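Local coordinates for maleylacetate reductase (Agrobacterium tumefaciens, PDB 3HL0), which probably catalyses the NADH-dependent reduction of maleylacetate to 3-oxoadipate and belongs to the iron-containing alcohol dehydrogenase family, at residues Val311-Thr324 with Lys336-Glu348. Residues are numbered along the deposited sequence; the frame is centred on the assembly and turned at random.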
loop_
_atom_site.group_PDB
_atom_site.type_symbol
_atom_site.label_atom_id
_atom_site.label_comp_id
_atom_site.label_asym_id
_atom_site.label_seq_id
_atom_site.Cartn_x
_atom_site.Cartn_y
_atom_site.Cartn_z
ATOM N N VAL A 311 5.830 13.419 -5.837
ATOM C CA VAL A 311 7.014 14.267 -5.756
ATOM C C VAL A 311 6.653 15.672 -6.306
ATOM O O VAL A 311 6.038 15.791 -7.361
ATOM C CB VAL A 311 8.176 13.650 -6.582
ATOM C CG1 VAL A 311 9.462 14.549 -6.531
ATOM C CG2 VAL A 311 8.478 12.247 -6.054
ATOM N N GLY A 312 7.092 16.701 -5.585
ATOM C CA GLY A 312 6.901 18.073 -6.070
ATOM C C GLY A 312 8.119 18.607 -6.784
ATOM O O GLY A 312 9.248 18.152 -6.517
ATOM N N ALA A 313 7.885 19.600 -7.648
ATOM C CA ALA A 313 9.019 20.287 -8.297
ATOM C C ALA A 313 10.051 20.836 -7.281
ATOM O O ALA A 313 11.258 20.798 -7.555
ATOM C CB ALA A 313 8.528 21.347 -9.272
ATOM N N ASP A 314 9.604 21.236 -6.076
ATOM C CA ASP A 314 10.524 21.738 -5.050
ATOM C C ASP A 314 11.329 20.660 -4.310
ATOM O O ASP A 314 12.224 20.961 -3.504
ATOM C CB ASP A 314 9.792 22.647 -4.050
ATOM C CG ASP A 314 8.622 21.954 -3.366
ATOM O OD1 ASP A 314 8.143 20.870 -3.803
ATOM O OD2 ASP A 314 8.137 22.525 -2.369
ATOM N N ASP A 315 11.046 19.389 -4.600
ATOM C CA ASP A 315 11.816 18.285 -4.033
ATOM C C ASP A 315 13.029 17.924 -4.887
ATOM O O ASP A 315 13.937 17.232 -4.418
ATOM C CB ASP A 315 10.932 17.020 -3.956
ATOM C CG ASP A 315 9.785 17.133 -2.924
ATOM O OD1 ASP A 315 10.062 17.631 -1.806
ATOM O OD2 ASP A 315 8.641 16.685 -3.258
ATOM N N LEU A 316 13.075 18.416 -6.114
ATOM C CA LEU A 316 14.079 17.885 -7.067
ATOM C C LEU A 316 15.493 18.352 -6.743
ATOM O O LEU A 316 16.432 17.570 -6.767
ATOM C CB LEU A 316 13.666 18.263 -8.500
ATOM C CG LEU A 316 12.293 17.749 -8.921
ATOM C CD1 LEU A 316 11.997 18.187 -10.332
ATOM C CD2 LEU A 316 12.242 16.174 -8.758
ATOM N N ASP A 317 15.635 19.608 -6.356
ATOM C CA ASP A 317 16.979 20.103 -5.962
ATOM C C ASP A 317 17.508 19.400 -4.700
ATOM O O ASP A 317 18.643 18.924 -4.709
ATOM C CB ASP A 317 17.019 21.653 -5.823
ATOM C CG ASP A 317 16.967 22.379 -7.161
ATOM O OD1 ASP A 317 17.521 21.900 -8.177
ATOM O OD2 ASP A 317 16.381 23.492 -7.225
ATOM N N PRO A 318 16.675 19.271 -3.634
ATOM C CA PRO A 318 17.174 18.582 -2.428
ATOM C C PRO A 318 17.518 17.128 -2.708
ATOM O O PRO A 318 18.447 16.563 -2.131
ATOM C CB PRO A 318 15.999 18.669 -1.439
ATOM C CG PRO A 318 15.197 19.861 -1.905
ATOM C CD PRO A 318 15.472 20.085 -3.376
HETATM N N MSE A 319 16.752 16.512 -3.612
HETATM C CA MSE A 319 17.048 15.134 -3.975
HETATM C C MSE A 319 18.338 15.013 -4.777
HETATM O O MSE A 319 19.091 14.088 -4.550
HETATM C CB MSE A 319 15.884 14.500 -4.757
HETATM C CG MSE A 319 14.663 14.161 -3.898
HETATM SE SE MSE A 319 14.955 13.214 -2.253
HETATM C CE MSE A 319 15.043 14.772 -1.058
ATOM N N ALA A 320 18.588 15.952 -5.683
ATOM C CA ALA A 320 19.832 15.891 -6.465
ATOM C C ALA A 320 21.032 16.052 -5.507
ATOM O O ALA A 320 22.069 15.407 -5.689
ATOM C CB ALA A 320 19.842 16.966 -7.527
ATOM N N GLU A 321 20.875 16.890 -4.468
ATOM C CA GLU A 321 21.920 17.026 -3.432
ATOM C C GLU A 321 22.148 15.738 -2.636
ATOM O O GLU A 321 23.284 15.307 -2.497
ATOM C CB GLU A 321 21.626 18.219 -2.516
ATOM C CG GLU A 321 22.663 18.465 -1.384
ATOM C CD GLU A 321 24.105 18.694 -1.870
ATOM O OE1 GLU A 321 24.306 19.336 -2.931
ATOM O OE2 GLU A 321 25.041 18.243 -1.153
ATOM N N LEU A 322 21.083 15.113 -2.138
ATOM C CA LEU A 322 21.207 13.881 -1.373
ATOM C C LEU A 322 21.790 12.773 -2.229
ATOM O O LEU A 322 22.581 11.961 -1.752
ATOM C CB LEU A 322 19.839 13.432 -0.837
ATOM C CG LEU A 322 19.305 13.751 0.544
ATOM C CD1 LEU A 322 18.143 12.804 0.802
ATOM C CD2 LEU A 322 20.371 13.569 1.634
ATOM N N ALA A 323 21.402 12.743 -3.500
ATOM C CA ALA A 323 21.862 11.688 -4.401
ATOM C C ALA A 323 23.339 11.792 -4.712
ATOM O O ALA A 323 23.952 10.836 -5.198
ATOM C CB ALA A 323 21.037 11.725 -5.708
ATOM N N THR A 324 23.932 12.959 -4.440
ATOM C CA THR A 324 25.350 13.146 -4.742
ATOM C C THR A 324 26.209 13.272 -3.501
ATOM O O THR A 324 27.425 13.501 -3.589
ATOM C CB THR A 324 25.582 14.308 -5.752
ATOM O OG1 THR A 324 24.759 15.438 -5.426
ATOM C CG2 THR A 324 25.205 13.843 -7.123
ATOM N N LYS A 336 26.101 16.029 -9.958
ATOM C CA LYS A 336 24.869 16.694 -9.487
ATOM C C LYS A 336 24.002 17.252 -10.623
ATOM O O LYS A 336 22.775 17.034 -10.638
ATOM C CB LYS A 336 25.190 17.764 -8.428
ATOM C CG LYS A 336 23.923 18.278 -7.751
ATOM C CD LYS A 336 24.230 18.998 -6.449
ATOM C CE LYS A 336 22.990 19.681 -5.956
ATOM N NZ LYS A 336 23.319 20.698 -4.909
ATOM N N THR A 337 24.569 18.014 -11.555
ATOM C CA THR A 337 23.715 18.607 -12.594
ATOM C C THR A 337 23.056 17.558 -13.476
ATOM O O THR A 337 21.909 17.729 -13.908
ATOM C CB THR A 337 24.420 19.699 -13.437
ATOM O OG1 THR A 337 25.482 19.118 -14.195
ATOM C CG2 THR A 337 24.952 20.843 -12.524
ATOM N N ALA A 338 23.804 16.490 -13.779
ATOM C CA ALA A 338 23.294 15.443 -14.640
ATOM C C ALA A 338 22.210 14.621 -13.914
ATOM O O ALA A 338 21.219 14.216 -14.541
ATOM C CB ALA A 338 24.433 14.562 -15.144
ATOM N N ILE A 339 22.381 14.447 -12.611
ATOM C CA ILE A 339 21.337 13.789 -11.785
ATOM C C ILE A 339 20.117 14.713 -11.672
ATOM O O ILE A 339 18.959 14.262 -11.735
ATOM C CB ILE A 339 21.866 13.370 -10.400
ATOM C CG1 ILE A 339 22.959 12.279 -10.562
ATOM C CG2 ILE A 339 20.730 12.916 -9.501
ATOM C CD1 ILE A 339 22.492 10.983 -11.349
ATOM N N ARG A 340 20.374 16.006 -11.524
ATOM C CA ARG A 340 19.254 16.958 -11.532
ATOM C C ARG A 340 18.444 16.905 -12.835
ATOM O O ARG A 340 17.209 16.964 -12.787
ATOM C CB ARG A 340 19.758 18.381 -11.196
ATOM C CG ARG A 340 18.636 19.434 -11.089
ATOM C CD ARG A 340 17.676 19.134 -9.933
ATOM N NE ARG A 340 16.605 20.144 -9.961
ATOM C CZ ARG A 340 15.553 20.077 -10.739
ATOM N NH1 ARG A 340 15.363 19.011 -11.531
ATOM N NH2 ARG A 340 14.640 21.069 -10.713
ATOM N N ASP A 341 19.112 16.797 -13.990
ATOM C CA ASP A 341 18.447 16.651 -15.285
ATOM C C ASP A 341 17.637 15.333 -15.322
ATOM O O ASP A 341 16.516 15.322 -15.796
ATOM C CB ASP A 341 19.469 16.598 -16.425
ATOM C CG ASP A 341 20.259 17.903 -16.633
ATOM O OD1 ASP A 341 19.788 18.960 -16.191
ATOM O OD2 ASP A 341 21.368 17.822 -17.283
ATOM N N LEU A 342 18.248 14.244 -14.861
ATOM C CA LEU A 342 17.589 12.902 -14.796
ATOM C C LEU A 342 16.285 13.031 -13.968
ATOM O O LEU A 342 15.206 12.567 -14.408
ATOM C CB LEU A 342 18.545 11.885 -14.125
ATOM C CG LEU A 342 18.133 10.397 -14.076
ATOM C CD1 LEU A 342 19.361 9.583 -13.667
ATOM C CD2 LEU A 342 17.044 10.159 -13.044
ATOM N N LEU A 343 16.389 13.651 -12.787
ATOM C CA LEU A 343 15.198 13.861 -11.958
ATOM C C LEU A 343 14.135 14.693 -12.668
ATOM O O LEU A 343 12.944 14.433 -12.504
ATOM C CB LEU A 343 15.631 14.437 -10.603
ATOM C CG LEU A 343 16.381 13.469 -9.714
ATOM C CD1 LEU A 343 16.937 14.248 -8.495
ATOM C CD2 LEU A 343 15.515 12.276 -9.271
ATOM N N GLN A 344 14.550 15.694 -13.445
ATOM C CA GLN A 344 13.568 16.483 -14.151
ATOM C C GLN A 344 12.837 15.688 -15.184
ATOM O O GLN A 344 11.635 15.795 -15.290
ATOM C CB GLN A 344 14.226 17.697 -14.806
ATOM C CG GLN A 344 13.212 18.729 -15.224
ATOM C CD GLN A 344 12.648 19.479 -14.060
ATOM O OE1 GLN A 344 13.369 19.808 -13.151
ATOM N NE2 GLN A 344 11.344 19.733 -14.075
ATOM N N ARG A 345 13.571 14.869 -15.939
ATOM C CA ARG A 345 12.900 14.002 -16.918
ATOM C C ARG A 345 11.936 13.005 -16.238
ATOM O O ARG A 345 10.828 12.781 -16.763
ATOM C CB ARG A 345 13.944 13.199 -17.711
ATOM C CG ARG A 345 14.950 14.025 -18.571
ATOM C CD ARG A 345 14.287 14.943 -19.597
ATOM N NE ARG A 345 13.793 16.226 -19.071
ATOM C CZ ARG A 345 14.582 17.262 -18.772
ATOM N NH1 ARG A 345 14.034 18.430 -18.360
ATOM N NH2 ARG A 345 15.911 17.141 -18.913
ATOM N N ALA A 346 12.397 12.384 -15.153
ATOM C CA ALA A 346 11.537 11.429 -14.398
ATOM C C ALA A 346 10.343 12.164 -13.797
ATOM O O ALA A 346 9.248 11.641 -13.824
ATOM C CB ALA A 346 12.330 10.727 -13.321
ATOM N N PHE A 347 10.533 13.407 -13.360
ATOM C CA PHE A 347 9.394 14.193 -12.820
ATOM C C PHE A 347 8.332 14.466 -13.883
ATOM O O PHE A 347 7.121 14.404 -13.616
ATOM C CB PHE A 347 9.945 15.516 -12.255
ATOM C CG PHE A 347 8.867 16.468 -11.763
ATOM C CD1 PHE A 347 8.232 16.238 -10.550
ATOM C CD2 PHE A 347 8.527 17.578 -12.528
ATOM C CE1 PHE A 347 7.220 17.130 -10.105
ATOM C CE2 PHE A 347 7.524 18.466 -12.073
ATOM C CZ PHE A 347 6.893 18.233 -10.868
ATOM N N GLU A 348 8.800 14.781 -15.089
ATOM C CA GLU A 348 7.949 15.059 -16.252
ATOM C C GLU A 348 7.274 13.828 -16.835
ATOM O O GLU A 348 6.308 13.944 -17.598
ATOM C CB GLU A 348 8.844 15.658 -17.359
ATOM C CG GLU A 348 9.244 17.076 -17.129
ATOM C CD GLU A 348 10.457 17.498 -17.979
ATOM O OE1 GLU A 348 10.903 16.721 -18.887
ATOM O OE2 GLU A 348 10.960 18.631 -17.721
HETATM O O HOH W 1 14.552 23.589 -9.304
#
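Arg340 crosses Leu316 at about a right angle and pairs with Asp317. Its CB rests on the methyl of Ala320, where the backbones come nearest (Ala320 CA to Arg340 CA 5.2 Å). With CG anti to the backbone N (chi1 -176°) and a bend at chi2, the chain runs along the helix toward Gln344, and Arg340 CD passes Asp317 OD1 at 3.3 Å. Arg340 NE then donates to Asp317 OD1 (2.7 Å), in the guanidinium plane but from above the carboxylate, the two planes being 62° apart. Leu316 CB sits over the centre of one guanidinium face, 3.4 Å from Arg340 CZ. Arg340 NH1 donates to Gln344 OE1 (2.7 Å), while NH2 donates to a water that in turn donates to Asp317 OD2. Leu316 is a knob among Arg340, Leu343, Gln344 and Phe347, its CD1 3.8 Å from Phe347 CG. Extended Lys336 reaches the anti lone pair of Glu321 (Lys336 NZ to Glu321 OE1 2.6 Å). Helices 316-323 and 336-348 run roughly antiparallel (134°); Ala323 and Ile339 also touch helix 239-251. Both salt bridges line one edge, beside an apolar seam where Leu343 CD1 meets Met319 CB and Ala320 CB; with its partners near its plane, the guanidinium is probably restrained in rotation.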